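Local coordinates for ribulose bisphosphate carboxylase (Pyrococcus horikoshii, PDB 2CWX) that fixes carbon dioxide onto ribulose 1,5-bisphosphate as a magnesium-dependent, octameric type III Rubisco built of large subunits alone, at the interface of chains A and B and the interface of chains A and C. Numbering follows the deposited sequence. Chains: chain A/B/C, Ribulose bisphosphate carboxylase.

Contact 1: the interface of chains A and B. Residues chain A 99, 256-260; chain B 255-257.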
# COMPACT_ATOMS: atom_id res chain seq x y z
N VAL A 99 -1.26 -30.78 -3.64
CA VAL A 99 0.08 -30.95 -4.17
C VAL A 99 0.90 -31.92 -3.35
O VAL A 99 1.58 -32.79 -3.89
CB VAL A 99 0.83 -29.57 -4.27
CG1 VAL A 99 2.23 -29.72 -4.86
CG2 VAL A 99 0.01 -28.59 -5.09
N ALA A 256 -1.51 -26.55 -16.66
CA ALA A 256 -1.20 -25.55 -15.65
C ALA A 256 -0.70 -26.13 -14.34
O ALA A 256 0.29 -25.64 -13.77
CB ALA A 256 -2.41 -24.68 -15.39
N GLY A 257 -1.39 -27.17 -13.85
CA GLY A 257 -0.93 -27.91 -12.70
C GLY A 257 -1.64 -27.59 -11.38
O GLY A 257 -2.34 -26.59 -11.23
N TRP A 258 -1.46 -28.50 -10.44
CA TRP A 258 -2.20 -28.49 -9.20
C TRP A 258 -1.84 -27.28 -8.32
O TRP A 258 -2.69 -26.81 -7.63
CB TRP A 258 -1.94 -29.77 -8.39
CG TRP A 258 -2.36 -30.98 -9.06
CD1 TRP A 258 -1.56 -32.01 -9.44
CD2 TRP A 258 -3.69 -31.35 -9.45
NE1 TRP A 258 -2.30 -32.98 -10.05
CE2 TRP A 258 -3.61 -32.61 -10.05
CE3 TRP A 258 -4.94 -30.76 -9.32
CZ2 TRP A 258 -4.72 -33.27 -10.57
CZ3 TRP A 258 -6.04 -31.42 -9.83
CH2 TRP A 258 -5.93 -32.65 -10.44
N SER A 259 -0.59 -26.86 -8.29
CA SER A 259 -0.19 -25.75 -7.43
C SER A 259 -0.90 -24.47 -7.85
O SER A 259 -1.43 -23.73 -7.00
CB SER A 259 1.32 -25.59 -7.44
OG SER A 259 1.74 -24.47 -6.70
N ALA A 260 -0.95 -24.23 -9.16
CA ALA A 260 -1.60 -23.04 -9.68
C ALA A 260 -3.09 -23.16 -9.49
O ALA A 260 -3.75 -22.19 -9.13
CB ALA A 260 -1.28 -22.87 -11.15
N VAL B 255 4.58 -32.26 -9.97
CA VAL B 255 3.39 -32.22 -9.12
C VAL B 255 2.90 -30.79 -9.01
O VAL B 255 1.69 -30.54 -9.07
CB VAL B 255 3.70 -32.80 -7.70
CG1 VAL B 255 2.41 -32.95 -6.93
CG2 VAL B 255 4.34 -34.15 -7.83
N ALA B 256 3.81 -29.83 -8.89
CA ALA B 256 3.41 -28.44 -8.77
C ALA B 256 2.83 -27.96 -10.11
O ALA B 256 1.76 -27.35 -10.17
CB ALA B 256 4.59 -27.57 -8.33
N GLY B 257 3.60 -28.18 -11.17
CA GLY B 257 3.16 -27.91 -12.55
C GLY B 257 3.81 -26.64 -13.12
O GLY B 257 4.38 -25.80 -12.38
O HOH W 1 0.94 -25.13 -11.26
O HOH W 2 0.49 -30.65 -11.53
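A:Val99 and B:Val255 meet through one branch each: CG1 of A:Val99 lies 3.8 Å from CG1 of B:Val255, with the two side chains slanting past one another. Both valines hold CG1 opposite the main-chain nitrogen (chi1 -179° in A:Val99), and that turns this same branch of each towards the neighbour. Next to them the pyrrole edge of A:Trp258 borders the backbone of chain B, CD1 coming to 3.6 Å from the carbonyl O of B:Val255. A:Ser259 sets its CB, rather than its hydroxyl, against B:Ala256, 3.8 Å from that residue's CA. The amide N of A:Ser259 donates a hydrogen bond of 3.0 Å to B:Ala256 O, in the carbonyl plane and on a lone pair, with a C=O...N angle of 136°. Water 1 lies 2.6 Å from B:Ala256 O and ties it to A:Ala256 O and A:Ala260 N, while water 2 joins A:Trp258 N to B:Val255 O. Amides at the start of helix 258-271 thus face carbonyls of the other chain. The two Gly257 residues approach each other, CA to CA 4.1 Å, next to the dimer two-fold. In the fold, this is the turn between the short helix 253-256, which follows strand 248-252, and helix 258-271 of the catalytic domain.

Contact 2: the interface of chains A and B. Residues chain A 163-165, 169; chain B 60, 62-64.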
# COMPACT_ATOMS: atom_id res chain seq x y z
N MET A 163 -7.84 -21.60 -34.07
CA MET A 163 -6.85 -20.56 -33.92
C MET A 163 -6.94 -19.59 -35.09
O MET A 163 -7.44 -19.95 -36.14
CB MET A 163 -5.45 -21.20 -33.87
CG MET A 163 -5.27 -22.25 -32.76
SD MET A 163 -5.09 -21.46 -31.15
CE MET A 163 -3.14 -21.31 -31.13
N GLY A 164 -6.53 -18.35 -34.85
CA GLY A 164 -6.20 -17.41 -35.89
C GLY A 164 -7.13 -16.22 -36.01
O GLY A 164 -6.96 -15.40 -36.89
N TRP A 165 -8.12 -16.13 -35.15
CA TRP A 165 -9.13 -15.07 -35.23
C TRP A 165 -8.63 -13.76 -34.68
O TRP A 165 -8.00 -13.74 -33.63
CB TRP A 165 -10.32 -15.44 -34.38
CG TRP A 165 -10.87 -16.77 -34.65
CD1 TRP A 165 -10.51 -17.94 -34.05
CD2 TRP A 165 -11.90 -17.08 -35.56
NE1 TRP A 165 -11.27 -18.97 -34.55
CE2 TRP A 165 -12.13 -18.47 -35.48
CE3 TRP A 165 -12.68 -16.33 -36.43
CZ2 TRP A 165 -13.09 -19.12 -36.24
CZ3 TRP A 165 -13.63 -16.97 -37.19
CH2 TRP A 165 -13.82 -18.36 -37.10
N GLU A 169 -13.36 -10.63 -35.67
CA GLU A 169 -13.88 -11.88 -36.25
C GLU A 169 -14.47 -12.77 -35.15
O GLU A 169 -15.54 -13.34 -35.31
CB GLU A 169 -12.79 -12.63 -37.01
CG GLU A 169 -12.36 -12.00 -38.34
CD GLU A 169 -10.96 -12.46 -38.83
OE1 GLU A 169 -10.12 -13.03 -38.06
OE2 GLU A 169 -10.69 -12.26 -40.03
N LYS B 60 -16.30 -17.60 -43.33
CA LYS B 60 -15.03 -16.92 -43.10
C LYS B 60 -13.93 -17.74 -42.41
O LYS B 60 -13.98 -18.01 -41.21
CB LYS B 60 -15.26 -15.58 -42.36
CG LYS B 60 -14.63 -14.34 -43.07
CD LYS B 60 -15.23 -12.99 -42.59
CE LYS B 60 -14.42 -12.35 -41.45
NZ LYS B 60 -14.97 -11.03 -40.99
N PRO B 62 -10.51 -17.53 -40.78
CA PRO B 62 -9.87 -16.40 -40.09
C PRO B 62 -8.52 -16.06 -40.68
O PRO B 62 -7.82 -16.92 -41.23
CB PRO B 62 -9.73 -16.90 -38.65
CG PRO B 62 -10.42 -18.19 -38.58
CD PRO B 62 -10.52 -18.74 -39.95
N GLU B 63 -8.14 -14.80 -40.55
CA GLU B 63 -7.05 -14.26 -41.38
C GLU B 63 -5.68 -14.90 -41.08
O GLU B 63 -4.90 -15.09 -41.99
CB GLU B 63 -6.99 -12.72 -41.28
CG GLU B 63 -7.00 -11.99 -42.63
CD GLU B 63 -8.20 -12.32 -43.50
OE1 GLU B 63 -8.04 -12.42 -44.74
OE2 GLU B 63 -9.32 -12.48 -42.94
N MET B 64 -5.43 -15.25 -39.82
CA MET B 64 -4.15 -15.79 -39.41
C MET B 64 -4.14 -17.33 -39.35
O MET B 64 -3.11 -17.91 -39.06
CB MET B 64 -3.77 -15.23 -38.04
CG MET B 64 -3.41 -13.77 -38.08
SD MET B 64 -1.95 -13.39 -39.13
CE MET B 64 -0.74 -14.38 -38.16
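This is a homodimer interface in which a loop from the N-terminal domain of chain B settles on the catalytic domain of chain A, fastening the pair from which the larger Rubisco assembly is built. B:Pro62 lies over the indole face of A:Trp165: its CG is 3.4 Å from the centroid of the six-membered ring, a CH-pi contact, and CB follows towards CE3. The indole CG stands opposite the carbonyl carbon (chi1 -52°), which presents a broad face to the proline, while CB of A:Glu169 sits in plane at the ring edge. Were A:Trp165 replaced by an alanine, the B:Pro62 ring would probably lose the flat surface it rests on, with a gap opening beneath the loop. Beside this stack, A:Gly164 O receives a weak hydrogen bond from B:Met64 N at 3.3 Å. A:Glu169 reaches out from helix 167-180 in an extended chain, and its OE2 comes within 3.2 Å of OE2 of B:Glu63, the carboxylate planes 39° apart. Such a pair would probably repel unless a proton or a cation intervenes; B:Lys60 is near but poorly ordered. The centre of the patch is about 8 Å from A:Lys160, the catalytic proton acceptor of the Rubisco family, so the partner's loop probably helps to shape the active site.

Contact 3: the interface of chains A and C. Residues chain A 127-128, 131-132; chain C 90-91, 93, 95.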
# COMPACT_ATOMS: atom_id res chain seq x y z
N TYR A 127 -13.05 -37.76 6.16
CA TYR A 127 -13.63 -36.47 6.54
C TYR A 127 -12.62 -35.40 7.03
O TYR A 127 -12.67 -34.26 6.61
CB TYR A 127 -14.75 -36.64 7.59
CG TYR A 127 -15.55 -35.38 7.71
CD1 TYR A 127 -16.57 -35.11 6.81
CD2 TYR A 127 -15.26 -34.43 8.66
CE1 TYR A 127 -17.31 -33.94 6.89
CE2 TYR A 127 -15.98 -33.25 8.74
CZ TYR A 127 -16.99 -33.00 7.83
OH TYR A 127 -17.74 -31.85 7.90
N GLU A 128 -11.69 -35.78 7.91
CA GLU A 128 -10.73 -34.85 8.44
C GLU A 128 -9.69 -34.33 7.40
O GLU A 128 -9.07 -33.29 7.61
CB GLU A 128 -10.05 -35.43 9.71
CG GLU A 128 -10.99 -35.42 10.94
CD GLU A 128 -11.53 -34.02 11.27
OE1 GLU A 128 -12.78 -33.85 11.35
OE2 GLU A 128 -10.72 -33.07 11.47
N ARG A 131 -12.38 -32.09 4.71
CA ARG A 131 -12.95 -30.88 5.26
C ARG A 131 -12.08 -29.64 5.04
O ARG A 131 -12.55 -28.54 5.22
CB ARG A 131 -13.24 -31.05 6.76
CG ARG A 131 -12.01 -31.01 7.67
CD ARG A 131 -12.35 -31.29 9.10
NE ARG A 131 -13.05 -30.14 9.67
CZ ARG A 131 -13.89 -30.16 10.69
NH1 ARG A 131 -14.17 -31.29 11.33
NH2 ARG A 131 -14.47 -29.04 11.08
N HIS A 132 -10.81 -29.82 4.67
CA HIS A 132 -9.94 -28.68 4.40
C HIS A 132 -9.95 -28.31 2.91
O HIS A 132 -9.09 -27.60 2.51
CB HIS A 132 -8.52 -28.97 4.88
CG HIS A 132 -8.50 -29.28 6.34
ND1 HIS A 132 -8.39 -30.57 6.83
CD2 HIS A 132 -8.71 -28.48 7.40
CE1 HIS A 132 -8.48 -30.53 8.16
NE2 HIS A 132 -8.68 -29.28 8.52
N LEU C 90 -16.09 -34.03 15.58
CA LEU C 90 -15.35 -32.86 15.15
C LEU C 90 -16.12 -32.01 14.13
O LEU C 90 -15.75 -30.86 13.80
CB LEU C 90 -14.00 -33.36 14.63
CG LEU C 90 -12.75 -33.15 15.49
CD1 LEU C 90 -12.90 -32.95 17.00
CD2 LEU C 90 -11.56 -34.05 15.01
N THR C 91 -17.20 -32.58 13.62
CA THR C 91 -18.18 -31.82 12.84
C THR C 91 -18.82 -30.68 13.60
O THR C 91 -19.41 -29.82 12.97
CB THR C 91 -19.31 -32.74 12.37
OG1 THR C 91 -19.62 -33.64 13.42
CG2 THR C 91 -18.82 -33.63 11.27
N PHE C 93 -17.17 -28.46 15.28
CA PHE C 93 -16.16 -27.45 15.57
C PHE C 93 -15.61 -26.81 14.31
O PHE C 93 -15.44 -27.46 13.26
CB PHE C 93 -15.04 -28.04 16.39
CG PHE C 93 -15.51 -28.64 17.68
CD1 PHE C 93 -16.23 -27.87 18.60
CD2 PHE C 93 -15.25 -29.97 17.97
CE1 PHE C 93 -16.73 -28.43 19.76
CE2 PHE C 93 -15.71 -30.55 19.13
CZ PHE C 93 -16.44 -29.79 20.05
N GLU C 95 -12.37 -25.77 13.02
CA GLU C 95 -11.02 -26.15 13.40
C GLU C 95 -10.09 -24.94 13.38
O GLU C 95 -10.28 -24.03 12.59
CB GLU C 95 -10.54 -27.32 12.55
CG GLU C 95 -11.25 -28.62 12.98
CD GLU C 95 -10.78 -29.88 12.27
OE1 GLU C 95 -10.03 -29.80 11.28
OE2 GLU C 95 -11.24 -30.94 12.70
O HOH W 3 -13.49 -26.20 10.04
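A:Arg131, at a near-helical bend just past helix 127-130, faces the 3-10 turn 90-92 of chain C and the extended stretch behind it, where C:Phe93 and C:Glu95 both have psi near 144°. This is a contact between dimers of the type III Rubisco octamer. CG of A:Arg131 takes the crowded position between N and the carbonyl carbon (chi1 75°), and a bend at chi3 brings the guanidinium up against chain C. NH1 of A:Arg131 donates 3.0 Å to C:Leu90 O, approaching from above the carbonyl plane, and 2.9 Å to OE1 of A:Glu128, on the syn lone pair. NH2 makes a weak bond to C:Phe93 O and reaches C:Glu95 N through water 3. The carboxylate of C:Glu95 stacks on the guanidinium, planes 14° apart, with OE2 3.3 Å from NH1 of A:Arg131 in a salt bridge; A:His132 NE2 adds a weak bond to OE1. A methionine in place of A:Arg131 would probably leave both carboxylates without the guanidinium's charge and C:Leu90 O without that donor. OE2 of A:Glu128 is modelled 2.5 Å from OE2 of C:Glu95, a doubtful clash unless the two share a proton. To one side, CG2 of C:Thr91 meets CE2 of A:Tyr127 at 3.8 Å, the side chains crossing at about a right angle.

Contact 4: the interface of chains A and B. Residues chain A 164, 196; chain B 63-65, 91.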
# COMPACT_ATOMS: atom_id res chain seq x y z
N GLY A 164 -6.53 -18.35 -34.85
CA GLY A 164 -6.20 -17.41 -35.89
C GLY A 164 -7.13 -16.22 -36.01
O GLY A 164 -6.96 -15.40 -36.89
N PHE A 196 -2.49 -10.70 -32.45
CA PHE A 196 -3.70 -10.39 -33.23
C PHE A 196 -4.99 -10.64 -32.45
O PHE A 196 -6.06 -10.41 -32.96
CB PHE A 196 -3.74 -11.23 -34.52
CG PHE A 196 -3.48 -12.68 -34.27
CD1 PHE A 196 -4.51 -13.53 -33.94
CD2 PHE A 196 -2.18 -13.20 -34.38
CE1 PHE A 196 -4.25 -14.86 -33.68
CE2 PHE A 196 -1.93 -14.54 -34.12
CZ PHE A 196 -2.97 -15.35 -33.77
N GLU B 63 -8.14 -14.80 -40.55
CA GLU B 63 -7.05 -14.26 -41.38
C GLU B 63 -5.68 -14.90 -41.08
O GLU B 63 -4.90 -15.09 -41.99
CB GLU B 63 -6.99 -12.72 -41.28
CG GLU B 63 -7.00 -11.99 -42.63
CD GLU B 63 -8.20 -12.32 -43.50
OE1 GLU B 63 -8.04 -12.42 -44.74
OE2 GLU B 63 -9.32 -12.48 -42.94
N MET B 64 -5.43 -15.25 -39.82
CA MET B 64 -4.15 -15.79 -39.41
C MET B 64 -4.14 -17.33 -39.35
O MET B 64 -3.11 -17.91 -39.06
CB MET B 64 -3.77 -15.23 -38.04
CG MET B 64 -3.41 -13.77 -38.08
SD MET B 64 -1.95 -13.39 -39.13
CE MET B 64 -0.74 -14.38 -38.16
N ALA B 65 -5.26 -17.98 -39.62
CA ALA B 65 -5.33 -19.45 -39.61
C ALA B 65 -4.37 -20.06 -40.62
O ALA B 65 -3.58 -20.96 -40.29
CB ALA B 65 -6.77 -19.93 -39.90
N THR B 91 3.35 -17.78 -34.87
CA THR B 91 2.01 -17.23 -34.74
C THR B 91 1.06 -18.10 -33.94
O THR B 91 0.02 -17.60 -33.53
CB THR B 91 1.38 -17.04 -36.13
OG1 THR B 91 1.74 -18.16 -36.94
CG2 THR B 91 2.01 -15.88 -36.83
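A:Phe196 takes B:Met64 against one face of its ring, the thioether chain slanting across it: CG of the methionine is 3.9 Å from CD2 of A:Phe196, displaced towards the rim. In this Rubisco large chain, A:Phe196 belongs to the catalytic-domain loop between strand 184-186 and helix 199-217, which also carries the family's magnesium ligands A:Asp188 and A:Glu189. Its ring is directed at chain B because CG stands between N and the carbonyl carbon (chi1 48°). The closely packed part is made by ring, methionine and the 3-10 turn 90-92 of chain B. At the ring edge, and in its plane, the carbonyl O of B:Thr91 lies 3.7 Å from CE2 and CZ of A:Phe196, where the slightly positive C-H groups would probably suit an oxygen. Bends at chi2 and chi3 (-62° for each) curl the methionine so that CE of B:Met64 rests 3.4 Å from CG2 of B:Thr91 within its own chain, which probably helps to keep the CG methylene over the phenyl face. SD of B:Met64 is set back, 4.8 Å from CD2 of A:Phe196. A:Gly164 packs on the methionine CB, although its hydrogen bond is weak. The loose side is that of B:Glu63 and B:Ala65, which flank the methionine yet lose hardly any surface to this patch.

Contacts 1, 2 and 4 all belong to the A-B dimer, whereas contact 3 joins A to chain C. Contacts 2 and 4 are neighbours, their centres about 5 Å apart, and share A:Gly164, B:Glu63 and B:Met64, forming one continuous seam. Contact 1 lies about 32 Å from contact 2, centre to centre, so the dimer is held at well-separated points. The centre of contact 3 is about 25 Å from that of contact 1 and 51 Å from those of contacts 2 and 4. The turn 90-92 serves twice, chain B's copy in contact 4 and chain C's in contact 3, linking dimer packing with octamer assembly.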